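Local coordinates for probable protein phosphatase 2C 1 (Oryza sativa subsp. japonica, PDB 6AE9) that removes phosphate from phosphoserine and phosphothreonine residues of proteins as a metal-dependent PP2C-family enzyme, the photosystem II core phosphatase PBCP of rice, at residues A[4-8]-A[23-27]; A[33-37]-A[163-168]; A[71-77]-A[92-98]; A[113-117]-A[176-180]. The protein carries 1 engineered substitution. The contacts are given in a common frame with arbitrary orientation. Where two conformers were deposited one is given. Residue numbers count along the deposited sequence, not the author numbering.

Contact 1: residues A[4-8]-A[23-27]; sequences IGTHL and FFVNG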
loop_
_atom_site.group_PDB
_atom_site.type_symbol
_atom_site.label_atom_id
_atom_site.label_comp_id
_atom_site.label_asym_id
_atom_site.label_seq_id
_atom_site.Cartn_x
_atom_site.Cartn_y
_atom_site.Cartn_z
ATOM N N ILE A 4 1.072 17.984 -14.203
ATOM C CA ILE A 4 2.079 17.705 -13.179
ATOM C C ILE A 4 2.587 19.010 -12.580
ATOM O O ILE A 4 3.001 19.917 -13.313
ATOM C CB ILE A 4 3.253 16.884 -13.746
ATOM C CG1 ILE A 4 2.742 15.631 -14.469
ATOM C CG2 ILE A 4 4.240 16.491 -12.634
ATOM C CD1 ILE A 4 3.832 14.801 -15.128
ATOM N N GLY A 5 2.582 19.087 -11.249
ATOM C CA GLY A 5 3.246 20.163 -10.530
ATOM C C GLY A 5 4.264 19.595 -9.555
ATOM O O GLY A 5 4.131 18.462 -9.088
ATOM N N THR A 6 5.295 20.389 -9.253
ATOM C CA THR A 6 6.377 19.930 -8.387
ATOM C C THR A 6 6.799 21.045 -7.438
ATOM O O THR A 6 6.637 22.232 -7.723
ATOM C CB THR A 6 7.630 19.508 -9.174
ATOM O OG1 THR A 6 8.206 20.663 -9.802
ATOM C CG2 THR A 6 7.306 18.470 -10.249
ATOM N N HIS A 7 7.384 20.649 -6.311
ATOM C CA HIS A 7 8.014 21.615 -5.420
ATOM C C HIS A 7 9.093 20.912 -4.618
ATOM O O HIS A 7 8.884 19.800 -4.126
ATOM C CB HIS A 7 7.005 22.285 -4.481
ATOM C CG HIS A 7 7.494 23.578 -3.904
ATOM N ND1 HIS A 7 7.459 24.765 -4.604
ATOM C CD2 HIS A 7 8.040 23.866 -2.699
ATOM C CE1 HIS A 7 7.960 25.730 -3.853
ATOM N NE2 HIS A 7 8.319 25.213 -2.692
ATOM N N LEU A 8 10.255 21.553 -4.511
ATOM C CA LEU A 8 11.405 20.983 -3.823
ATOM C C LEU A 8 11.886 21.958 -2.764
ATOM O O LEU A 8 12.061 23.150 -3.045
ATOM C CB LEU A 8 12.545 20.714 -4.803
ATOM C CG LEU A 8 12.565 19.309 -5.390
ATOM C CD1 LEU A 8 11.393 19.126 -6.328
ATOM C CD2 LEU A 8 13.888 19.052 -6.106
ATOM N N PHE A 23 14.786 15.009 -9.421
ATOM C CA PHE A 23 13.555 14.534 -10.032
ATOM C C PHE A 23 13.562 14.820 -11.527
ATOM O O PHE A 23 14.374 15.594 -12.036
ATOM C CB PHE A 23 12.318 15.147 -9.358
ATOM C CG PHE A 23 12.081 16.584 -9.730
ATOM C CD1 PHE A 23 12.800 17.598 -9.118
ATOM C CD2 PHE A 23 11.157 16.922 -10.704
ATOM C CE1 PHE A 23 12.596 18.925 -9.467
ATOM C CE2 PHE A 23 10.948 18.251 -11.055
ATOM C CZ PHE A 23 11.668 19.251 -10.433
ATOM N N PHE A 24 12.623 14.182 -12.223
ATOM C CA PHE A 24 12.358 14.415 -13.634
ATOM C C PHE A 24 10.853 14.310 -13.841
ATOM O O PHE A 24 10.212 13.425 -13.273
ATOM C CB PHE A 24 13.058 13.356 -14.506
ATOM C CG PHE A 24 12.674 13.421 -15.958
ATOM C CD1 PHE A 24 13.227 14.387 -16.783
ATOM C CD2 PHE A 24 11.754 12.532 -16.494
ATOM C CE1 PHE A 24 12.876 14.469 -18.121
ATOM C CE2 PHE A 24 11.401 12.606 -17.832
ATOM C CZ PHE A 24 11.967 13.576 -18.646
ATOM N N VAL A 25 10.286 15.214 -14.639
ATOM C CA VAL A 25 8.874 15.145 -15.001
ATOM C C VAL A 25 8.741 15.421 -16.489
ATOM O O VAL A 25 9.498 16.207 -17.066
ATOM C CB VAL A 25 7.981 16.127 -14.202
ATOM C CG1 VAL A 25 7.971 15.790 -12.716
ATOM C CG2 VAL A 25 8.419 17.566 -14.433
ATOM N N ASN A 26 7.772 14.758 -17.118
ATOM C CA ASN A 26 7.401 15.063 -18.497
ATOM C C ASN A 26 5.900 14.847 -18.632
ATOM O O ASN A 26 5.433 13.705 -18.649
ATOM C CB ASN A 26 8.181 14.201 -19.491
ATOM C CG ASN A 26 7.913 14.594 -20.935
ATOM O OD1 ASN A 26 7.049 15.424 -21.212
ATOM N ND2 ASN A 26 8.651 13.997 -21.858
ATOM N N GLY A 27 5.146 15.940 -18.713
ATOM C CA GLY A 27 3.706 15.848 -18.869
ATOM C C GLY A 27 3.212 16.095 -20.280
ATOM O O GLY A 27 2.026 16.372 -20.486
#

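Contact 2: residues A[33-37]-A[163-168]; sequences FAVAD and IVSGSD. With MN (manganese (II) ion), chain H; MG (magnesium ion), chain C; MG (magnesium ion), chain D.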
loop_
_atom_site.group_PDB
_atom_site.type_symbol
_atom_site.label_atom_id
_atom_site.label_comp_id
_atom_site.label_asym_id
_atom_site.label_seq_id
_atom_site.Cartn_x
_atom_site.Cartn_y
_atom_site.Cartn_z
ATOM N N PHE A 33 7.045 10.585 -14.449
ATOM C CA PHE A 33 7.896 11.312 -13.523
ATOM C C PHE A 33 8.762 10.329 -12.758
ATOM O O PHE A 33 8.502 9.121 -12.730
ATOM C CB PHE A 33 7.096 12.220 -12.574
ATOM C CG PHE A 33 6.129 11.486 -11.697
ATOM C CD1 PHE A 33 6.555 10.884 -10.528
ATOM C CD2 PHE A 33 4.786 11.406 -12.041
ATOM C CE1 PHE A 33 5.670 10.203 -9.722
ATOM C CE2 PHE A 33 3.884 10.733 -11.230
ATOM C CZ PHE A 33 4.332 10.124 -10.070
ATOM N N ALA A 34 9.803 10.869 -12.136
ATOM C CA ALA A 34 10.708 10.066 -11.336
ATOM C C ALA A 34 11.298 10.947 -10.247
ATOM O O ALA A 34 11.450 12.159 -10.425
ATOM C CB ALA A 34 11.824 9.476 -12.199
ATOM N N VAL A 35 11.606 10.325 -9.109
ATOM C CA VAL A 35 12.256 10.985 -7.986
ATOM C C VAL A 35 13.396 10.091 -7.530
ATOM O O VAL A 35 13.254 8.864 -7.488
ATOM C CB VAL A 35 11.276 11.212 -6.815
ATOM C CG1 VAL A 35 11.973 11.905 -5.653
ATOM C CG2 VAL A 35 10.072 12.025 -7.259
ATOM N N ALA A 36 14.525 10.703 -7.186
ATOM C CA ALA A 36 15.644 9.990 -6.587
ATOM C C ALA A 36 16.151 10.769 -5.385
ATOM O O ALA A 36 16.292 11.993 -5.441
ATOM C CB ALA A 36 16.778 9.793 -7.592
ATOM N N ASP A 37 16.411 10.058 -4.301
ATOM C CA ASP A 37 16.857 10.656 -3.044
ATOM C C ASP A 37 18.272 10.149 -2.774
ATOM O O ASP A 37 18.458 9.000 -2.362
ATOM C CB ASP A 37 15.901 10.257 -1.922
ATOM C CG ASP A 37 16.320 10.792 -0.561
ATOM O OD1 ASP A 37 17.466 11.274 -0.416
ATOM O OD2 ASP A 37 15.508 10.691 0.380
ATOM N N ILE A 163 -2.297 11.910 -8.021
ATOM C CA ILE A 163 -1.098 11.176 -7.630
ATOM C C ILE A 163 -0.207 12.114 -6.829
ATOM O O ILE A 163 0.051 13.247 -7.255
ATOM C CB ILE A 163 -0.346 10.666 -8.868
ATOM C CG1 ILE A 163 -1.252 9.844 -9.775
ATOM C CG2 ILE A 163 0.850 9.835 -8.444
ATOM C CD1 ILE A 163 -0.657 9.624 -11.167
ATOM N N VAL A 164 0.260 11.653 -5.669
ATOM C CA VAL A 164 1.194 12.399 -4.830
ATOM C C VAL A 164 2.418 11.517 -4.627
ATOM O O VAL A 164 2.307 10.413 -4.090
ATOM C CB VAL A 164 0.573 12.792 -3.479
ATOM C CG1 VAL A 164 1.601 13.502 -2.596
ATOM C CG2 VAL A 164 -0.649 13.686 -3.696
ATOM N N SER A 165 3.576 11.994 -5.060
ATOM C CA SER A 165 4.795 11.207 -4.973
ATOM C C SER A 165 5.914 12.092 -4.446
ATOM O O SER A 165 5.829 13.316 -4.493
ATOM C CB SER A 165 5.159 10.616 -6.346
ATOM O OG SER A 165 6.249 9.706 -6.271
ATOM N N GLY A 166 6.969 11.473 -3.934
ATOM C CA GLY A 166 8.054 12.261 -3.396
ATOM C C GLY A 166 9.047 11.396 -2.652
ATOM O O GLY A 166 8.958 10.166 -2.641
ATOM N N SER A 167 9.987 12.079 -2.017
ATOM C CA SER A 167 11.034 11.424 -1.261
ATOM C C SER A 167 10.574 11.164 0.172
ATOM O O SER A 167 9.525 11.639 0.613
ATOM C CB SER A 167 12.271 12.309 -1.256
ATOM O OG SER A 167 11.977 13.559 -0.661
ATOM N N ASP A 168 11.377 10.384 0.905
ATOM C CA ASP A 168 11.051 10.140 2.310
ATOM C C ASP A 168 11.015 11.420 3.138
ATOM O O ASP A 168 10.336 11.457 4.169
ATOM C CB ASP A 168 11.960 9.063 2.938
ATOM C CG ASP A 168 13.400 9.529 3.157
ATOM O OD1 ASP A 168 13.812 10.575 2.617
ATOM O OD2 ASP A 168 14.133 8.807 3.875
HETATM MN MN MN H . 15.444 11.707 2.217
HETATM MG MG MG C . 18.875 12.163 0.669
HETATM MG MG MG D . 16.176 8.474 3.960
HETATM O O HOH W 1 13.603 8.687 -0.083
HETATM O O HOH W 2 15.907 7.654 2.059
HETATM O O HOH W 3 20.314 13.206 1.631
HETATM O O HOH W 4 18.248 13.729 -0.439
HETATM O O HOH W 5 15.769 6.547 4.778
HETATM O O HOH W 6 18.243 8.004 3.961
#

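Contact 3: residues A[71-77]-A[92-98]; sequences HDPQLLL and VIIAMLE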
loop_
_atom_site.group_PDB
_atom_site.type_symbol
_atom_site.label_atom_id
_atom_site.label_comp_id
_atom_site.label_asym_id
_atom_site.label_seq_id
_atom_site.Cartn_x
_atom_site.Cartn_y
_atom_site.Cartn_z
ATOM N N HIS A 71 8.686 1.695 -21.998
ATOM C CA HIS A 71 7.360 1.420 -21.460
ATOM C C HIS A 71 7.412 0.537 -20.222
ATOM O O HIS A 71 6.372 0.030 -19.788
ATOM C CB HIS A 71 6.454 0.829 -22.540
ATOM C CG HIS A 71 6.007 1.837 -23.554
ATOM N ND1 HIS A 71 4.912 2.651 -23.358
ATOM C CD2 HIS A 71 6.526 2.185 -24.754
ATOM C CE1 HIS A 71 4.766 3.445 -24.403
ATOM N NE2 HIS A 71 5.732 3.183 -25.265
ATOM N N ASP A 72 8.592 0.365 -19.627
ATOM C CA ASP A 72 8.776 -0.517 -18.477
ATOM C C ASP A 72 9.640 0.197 -17.448
ATOM O O ASP A 72 10.877 0.180 -17.549
ATOM C CB ASP A 72 9.404 -1.844 -18.889
ATOM C CG ASP A 72 8.435 -2.731 -19.639
ATOM O OD1 ASP A 72 7.605 -3.395 -18.981
ATOM O OD2 ASP A 72 8.490 -2.747 -20.888
ATOM N N PRO A 73 9.029 0.830 -16.446
ATOM C CA PRO A 73 9.818 1.492 -15.389
ATOM C C PRO A 73 10.957 0.658 -14.806
ATOM O O PRO A 73 12.028 1.213 -14.535
ATOM C CB PRO A 73 8.752 1.857 -14.349
ATOM C CG PRO A 73 7.523 2.115 -15.195
ATOM C CD PRO A 73 7.582 1.072 -16.289
ATOM N N GLN A 74 10.766 -0.650 -14.607
ATOM C CA GLN A 74 11.833 -1.466 -14.034
ATOM C C GLN A 74 13.039 -1.553 -14.966
ATOM O O GLN A 74 14.187 -1.508 -14.506
ATOM C CB GLN A 74 11.318 -2.862 -13.693
ATOM C CG GLN A 74 12.400 -3.755 -13.115
ATOM C CD GLN A 74 11.915 -5.148 -12.813
ATOM O OE1 GLN A 74 11.036 -5.675 -13.495
ATOM N NE2 GLN A 74 12.492 -5.761 -11.783
ATOM N N LEU A 75 12.798 -1.686 -16.276
ATOM C CA LEU A 75 13.896 -1.728 -17.240
ATOM C C LEU A 75 14.538 -0.356 -17.414
ATOM O O LEU A 75 15.742 -0.268 -17.695
ATOM C CB LEU A 75 13.402 -2.271 -18.581
ATOM C CG LEU A 75 12.812 -3.680 -18.518
ATOM C CD1 LEU A 75 12.346 -4.133 -19.895
ATOM C CD2 LEU A 75 13.814 -4.650 -17.941
ATOM N N LEU A 76 13.760 0.720 -17.265
ATOM C CA LEU A 76 14.343 2.058 -17.234
ATOM C C LEU A 76 15.328 2.190 -16.082
ATOM O O LEU A 76 16.427 2.732 -16.243
ATOM C CB LEU A 76 13.235 3.102 -17.091
ATOM C CG LEU A 76 12.530 3.467 -18.386
ATOM C CD1 LEU A 76 11.265 4.238 -18.070
ATOM C CD2 LEU A 76 13.457 4.300 -19.258
ATOM N N LEU A 77 14.944 1.707 -14.898
ATOM C CA LEU A 77 15.862 1.713 -13.765
ATOM C C LEU A 77 17.116 0.913 -14.076
ATOM O O LEU A 77 18.234 1.344 -13.765
ATOM C CB LEU A 77 15.177 1.119 -12.535
ATOM C CG LEU A 77 14.198 1.998 -11.765
ATOM C CD1 LEU A 77 13.678 1.217 -10.580
ATOM C CD2 LEU A 77 14.891 3.263 -11.306
ATOM N N VAL A 92 14.785 5.496 -5.275
ATOM C CA VAL A 92 14.246 5.987 -6.537
ATOM C C VAL A 92 12.866 5.401 -6.782
ATOM O O VAL A 92 12.579 4.258 -6.412
ATOM C CB VAL A 92 15.221 5.689 -7.704
ATOM C CG1 VAL A 92 15.508 4.187 -7.785
ATOM C CG2 VAL A 92 14.700 6.240 -9.026
ATOM N N ILE A 93 12.011 6.193 -7.418
ATOM C CA ILE A 93 10.731 5.719 -7.924
ATOM C C ILE A 93 10.530 6.310 -9.314
ATOM O O ILE A 93 10.856 7.479 -9.554
ATOM C CB ILE A 93 9.582 6.068 -6.951
ATOM C CG1 ILE A 93 8.268 5.454 -7.432
ATOM C CG2 ILE A 93 9.452 7.589 -6.762
ATOM C CD1 ILE A 93 7.196 5.451 -6.359
ATOM N N ILE A 94 10.030 5.485 -10.239
ATOM C CA ILE A 94 9.596 5.914 -11.567
ATOM C C ILE A 94 8.131 5.527 -11.730
ATOM O O ILE A 94 7.754 4.386 -11.434
ATOM C CB ILE A 94 10.433 5.256 -12.680
ATOM C CG1 ILE A 94 11.914 5.607 -12.550
ATOM C CG2 ILE A 94 9.909 5.674 -14.057
ATOM C CD1 ILE A 94 12.777 4.925 -13.615
ATOM N N ALA A 95 7.316 6.459 -12.223
ATOM C CA ALA A 95 5.910 6.197 -12.516
ATOM C C ALA A 95 5.572 6.710 -13.906
ATOM O O ALA A 95 5.974 7.812 -14.287
ATOM C CB ALA A 95 4.985 6.856 -11.490
ATOM N N MET A 96 4.800 5.917 -14.646
ATOM C CA MET A 96 4.489 6.205 -16.037
ATOM C C MET A 96 3.021 5.881 -16.291
ATOM O O MET A 96 2.563 4.781 -15.964
ATOM C CB MET A 96 5.400 5.319 -16.887
ATOM C CG MET A 96 5.072 5.158 -18.326
ATOM S SD MET A 96 6.320 4.022 -18.963
ATOM C CE MET A 96 7.826 4.913 -18.600
ATOM N N LEU A 97 2.274 6.821 -16.868
ATOM C CA LEU A 97 0.852 6.618 -17.123
ATOM C C LEU A 97 0.637 6.277 -18.590
ATOM O O LEU A 97 0.994 7.062 -19.474
ATOM C CB LEU A 97 0.040 7.865 -16.775
ATOM C CG LEU A 97 -1.471 7.639 -16.849
ATOM C CD1 LEU A 97 -1.910 6.764 -15.685
ATOM C CD2 LEU A 97 -2.217 8.964 -16.838
ATOM N N GLU A 98 0.047 5.118 -18.847
ATOM C CA GLU A 98 -0.369 4.811 -20.205
ATOM C C GLU A 98 -1.703 5.489 -20.520
ATOM O O GLU A 98 -2.449 5.897 -19.626
ATOM C CB GLU A 98 -0.466 3.302 -20.403
ATOM C CG GLU A 98 0.823 2.558 -20.071
ATOM C CD GLU A 98 1.936 2.777 -21.098
ATOM O OE1 GLU A 98 1.695 3.438 -22.131
ATOM O OE2 GLU A 98 3.063 2.284 -20.872
#

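Contact 4: residues A[113-117]-A[176-180]; sequences LKVIR and DQEIV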
loop_
_atom_site.group_PDB
_atom_site.type_symbol
_atom_site.label_atom_id
_atom_site.label_comp_id
_atom_site.label_asym_id
_atom_site.label_seq_id
_atom_site.Cartn_x
_atom_site.Cartn_y
_atom_site.Cartn_z
ATOM N N LEU A 113 4.631 6.850 -3.303
ATOM C CA LEU A 113 3.582 7.311 -4.198
ATOM C C LEU A 113 2.235 6.919 -3.613
ATOM O O LEU A 113 2.050 5.775 -3.182
ATOM C CB LEU A 113 3.757 6.686 -5.582
ATOM C CG LEU A 113 2.813 7.109 -6.707
ATOM C CD1 LEU A 113 3.518 6.974 -8.034
ATOM C CD2 LEU A 113 1.520 6.258 -6.694
ATOM N N LYS A 114 1.302 7.866 -3.603
ATOM C CA LYS A 114 -0.066 7.608 -3.195
ATOM C C LYS A 114 -1.007 8.072 -4.296
ATOM O O LYS A 114 -0.697 9.006 -5.045
ATOM C CB LYS A 114 -0.371 8.311 -1.866
ATOM C CG LYS A 114 0.367 7.657 -0.694
ATOM C CD LYS A 114 0.350 8.520 0.537
ATOM C CE LYS A 114 1.428 8.078 1.512
ATOM N NZ LYS A 114 1.105 6.781 2.181
ATOM N N VAL A 115 -2.149 7.398 -4.411
ATOM C CA VAL A 115 -3.230 7.819 -5.296
ATOM C C VAL A 115 -4.421 8.170 -4.422
ATOM O O VAL A 115 -4.844 7.359 -3.589
ATOM C CB VAL A 115 -3.614 6.736 -6.320
ATOM C CG1 VAL A 115 -4.766 7.218 -7.204
ATOM C CG2 VAL A 115 -2.422 6.364 -7.177
ATOM N N ILE A 116 -4.947 9.378 -4.602
ATOM C CA ILE A 116 -6.117 9.851 -3.874
ATOM C C ILE A 116 -7.288 9.891 -4.846
ATOM O O ILE A 116 -7.220 10.550 -5.891
ATOM C CB ILE A 116 -5.852 11.216 -3.223
ATOM C CG1 ILE A 116 -4.783 11.068 -2.140
ATOM C CG2 ILE A 116 -7.136 11.797 -2.630
ATOM C CD1 ILE A 116 -4.095 12.359 -1.790
ATOM N N ARG A 117 -8.347 9.154 -4.515
ATOM C CA ARG A 117 -9.565 9.107 -5.314
ATOM C C ARG A 117 -10.746 9.275 -4.373
ATOM O O ARG A 117 -10.809 8.611 -3.333
ATOM C CB ARG A 117 -9.677 7.767 -6.065
ATOM C CG ARG A 117 -11.007 7.552 -6.814
ATOM C CD ARG A 117 -11.067 6.191 -7.508
ATOM N NE ARG A 117 -9.949 5.990 -8.428
ATOM C CZ ARG A 117 -9.513 4.805 -8.849
ATOM N NH1 ARG A 117 -10.114 3.687 -8.452
ATOM N NH2 ARG A 117 -8.476 4.742 -9.677
ATOM N N ASP A 176 -1.229 10.849 6.072
ATOM C CA ASP A 176 -2.080 10.694 4.894
ATOM C C ASP A 176 -3.276 11.639 4.939
ATOM O O ASP A 176 -3.676 12.198 3.912
ATOM C CB ASP A 176 -2.548 9.243 4.773
ATOM C CG ASP A 176 -1.512 8.355 4.121
ATOM O OD1 ASP A 176 -0.393 8.848 3.882
ATOM O OD2 ASP A 176 -1.821 7.177 3.844
ATOM N N GLN A 177 -3.854 11.849 6.125
ATOM C CA GLN A 177 -5.026 12.717 6.185
ATOM C C GLN A 177 -4.672 14.169 5.926
ATOM O O GLN A 177 -5.507 14.915 5.410
ATOM C CB GLN A 177 -5.731 12.619 7.519
ATOM C CG GLN A 177 -6.150 11.298 7.823
ATOM C CD GLN A 177 -6.631 11.227 9.231
ATOM O OE1 GLN A 177 -7.791 10.888 9.460
ATOM N NE2 GLN A 177 -5.750 11.528 10.193
ATOM N N GLU A 178 -3.442 14.582 6.240
ATOM C CA GLU A 178 -3.010 15.926 5.874
ATOM C C GLU A 178 -2.855 16.045 4.368
ATOM O O GLU A 178 -3.241 17.058 3.772
ATOM C CB GLU A 178 -1.693 16.254 6.567
ATOM C CG GLU A 178 -1.777 16.218 8.073
ATOM C CD GLU A 178 -0.466 16.608 8.683
ATOM O OE1 GLU A 178 0.423 15.730 8.754
ATOM O OE2 GLU A 178 -0.313 17.800 9.036
ATOM N N ILE A 179 -2.327 14.997 3.729
ATOM C CA ILE A 179 -2.233 14.998 2.272
ATOM C C ILE A 179 -3.618 15.138 1.652
ATOM O O ILE A 179 -3.837 15.975 0.771
ATOM C CB ILE A 179 -1.513 13.736 1.761
ATOM C CG1 ILE A 179 -0.100 13.625 2.336
ATOM C CG2 ILE A 179 -1.462 13.752 0.237
ATOM C CD1 ILE A 179 0.597 12.320 1.967
ATOM N N VAL A 180 -4.573 14.320 2.108
ATOM C CA VAL A 180 -5.933 14.386 1.576
ATOM C C VAL A 180 -6.543 15.763 1.816
ATOM O O VAL A 180 -7.175 16.341 0.923
ATOM C CB VAL A 180 -6.794 13.263 2.182
ATOM C CG1 VAL A 180 -8.261 13.446 1.792
ATOM C CG2 VAL A 180 -6.283 11.907 1.742
#

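Contact 1: residues A[4-8]-A[23-27]
Look first at which side chains leave the two strands toward each other: from 4-8 it is Ile4, Thr6 and Leu8, from 23-27 Phe23 and Val25, while His7 and Phe24 turn their backs. Phe23, with chi1 at 75° (p), meets two partners with its ring: Thr6 CG2 lies 3.7 Å from Phe23 CE2, and Leu8 CD1 comes to 3.4 Å from Phe23 CE1. Leu8 reaches it with chi1 at -93°, between the m and t wells, in one of two deposited conformers. Val25 CG1 meets both Thr6 CG2 at 3.7 Å and Ile4 CG2 at 3.8 Å. Ile4, an mt rotamer, stretches its other branch along the strand end, putting CD1 3.9 Å from Gly27 CA. The strand axes stay 8.3 Å apart at 159°, with these side chains filling the space; each strand pairs within its own sheet, Gly5 with Val247 and Phe24 with Ala34. This is face-to-face packing of two sheets at an outer margin of the PP2C beta-sandwich.

Contact 2: residues A[33-37]-A[163-168]
Two carboxylate oxygens, Asp37 OD2 and Asp168 OD1, sit just 2.8 Å apart, a spacing that would be repulsive without the manganese ion both of them bind. This is the metal centre of the PP2C fold, placed where strands from the two facing sheets of the central beta-sandwich bring their C-terminal ends together. Manganese is 2.1 Å from Asp37 OD2 and 2.0 Å from Asp168 OD1, and Asn241, an engineered residue, is a further ligand. Each aspartate also spends its second oxygen on a magnesium: Asp37 OD1 holds one ion at 2.0 Å, together with Gly38, and Asp168 OD2 holds a different one at 2.1 Å.

Behind the metals the sandwich is closed by apolar packing. The strands run the same way at 29°, their axes 7.6 Å apart, so facing side chains have to fill the gap. Phe33 fills it at the far end, its ring edge against Ile163, with Phe33 CZ 3.9 Å from Ile163 CG2, while Phe33 CE1 lies 3.4 Å from Ser165 CB. Val35 packs on the backbone where Gly166 gives way to Ser167, the N-cap residue of helix 168-171. At the metal end, water 1 lies 2.8 Å from Asp37 OD2 and accepts from Asp168 N at 3.0 Å.

Contact 3: residues A[71-77]-A[92-98]
One polar link closes the outer end: His71 ND1 donates to Glu98 OE2 at 3.1 Å, nearly straight at 171°. The same carboxylate oxygen forms a salt bridge with Lys104, whose NZ also bonds to the His71 carbonyl, so histidine, glutamate and lysine make a small cluster. All the rest is apolar. Met96 lays its sulphur under the turn into the helix, with SD 3.8 Å from His71 CA and 4.2 Å from Pro73 CD, and its methyl CE reaches Leu76 CD1 at 3.5 Å. This is the helix-on-sheet layer of the PP2C alpha-beta-beta-alpha sandwich: helix 73-83 lies across strand 89-97, the short segments at 138° with axes 8.7 Å apart. Ile94 is the central residue of the strand side, its CG2 4.0 Å from Pro73 CB and its CD1 4.0 Å from Leu76 CB and 3.5 Å from Leu77 CD2. Farther along, Leu77 CD2 also packs on Val92 CG1 at 3.7 Å, where helix 51-63 adds Leu56 and Met57.

Contact 4: residues A[113-117]-A[176-180]
Ile116, Lys114 and Ile179 carry most of this contact. Ile116 is the hydrophobic half: its CD1 approaches Ile179 CG2 to 3.6 Å and Val180 CG2 to 4.2 Å, so it spans two neighbouring residues of the helix. Val121 from the adjacent strand 120-124 touches both Ile116 and Val180 and continues this patch.

Lys114 starts from the same face of the strand, two residues earlier, and uses its length differently. Its aliphatic part runs beside Ile179, with Lys114 CD 4.1 Å from Ile179 CD1, before chi4 turns to -72° (m) and brings the ammonium group to Asp176. The resulting salt bridge has Lys114 NZ 3.1 Å from Asp176 OD1, with weak hydrogen bonds to both carboxylate oxygens; the stronger hydrogen bond of the same nitrogen goes to Ser124 OG. In the PP2C alpha-beta-beta-alpha sandwich this is an outer helix resting on the second sheet, with strand and helix segments at 53° and their axes 10.4 Å apart.

Ile179 points toward the strand, where it meets Lys114 and Ile116, and also touches Val164 on the next strand as well as Phe170 and Phe171 of helix 168-171. Asp176 opens the segment one helical turn before Val180, whose N bonds to Asp176 O at 2.9 Å. At this edge Asp176 also packs on a modified cysteine, hydroxyethylcysteine, of the second subunit.

Contacts 1 and 2 both bridge the two sheets of the sandwich, contact 1 at its margin and contact 2 near its middle, their centres 9 Å apart; Phe24 O to Ala34 N (2.8 Å) pairs their strands. Contact 3 lays a helix on the sheet holding strands 32-38 and 89-97, tied to contact 2 through Val35 O and Ile93 N (2.9 Å); contact 4 does so on the sheet holding 112-117 and 162-166, through Val164 O and Lys114 N (2.8 Å). Contacts 3 and 4 lie 21 Å apart between centres, yet Leu113 meets Ile93 and Ala95 across the core. Contact 2 alone carries metal ligands; the Leu8 side chain of contact 1 lies about 11 Å from the manganese.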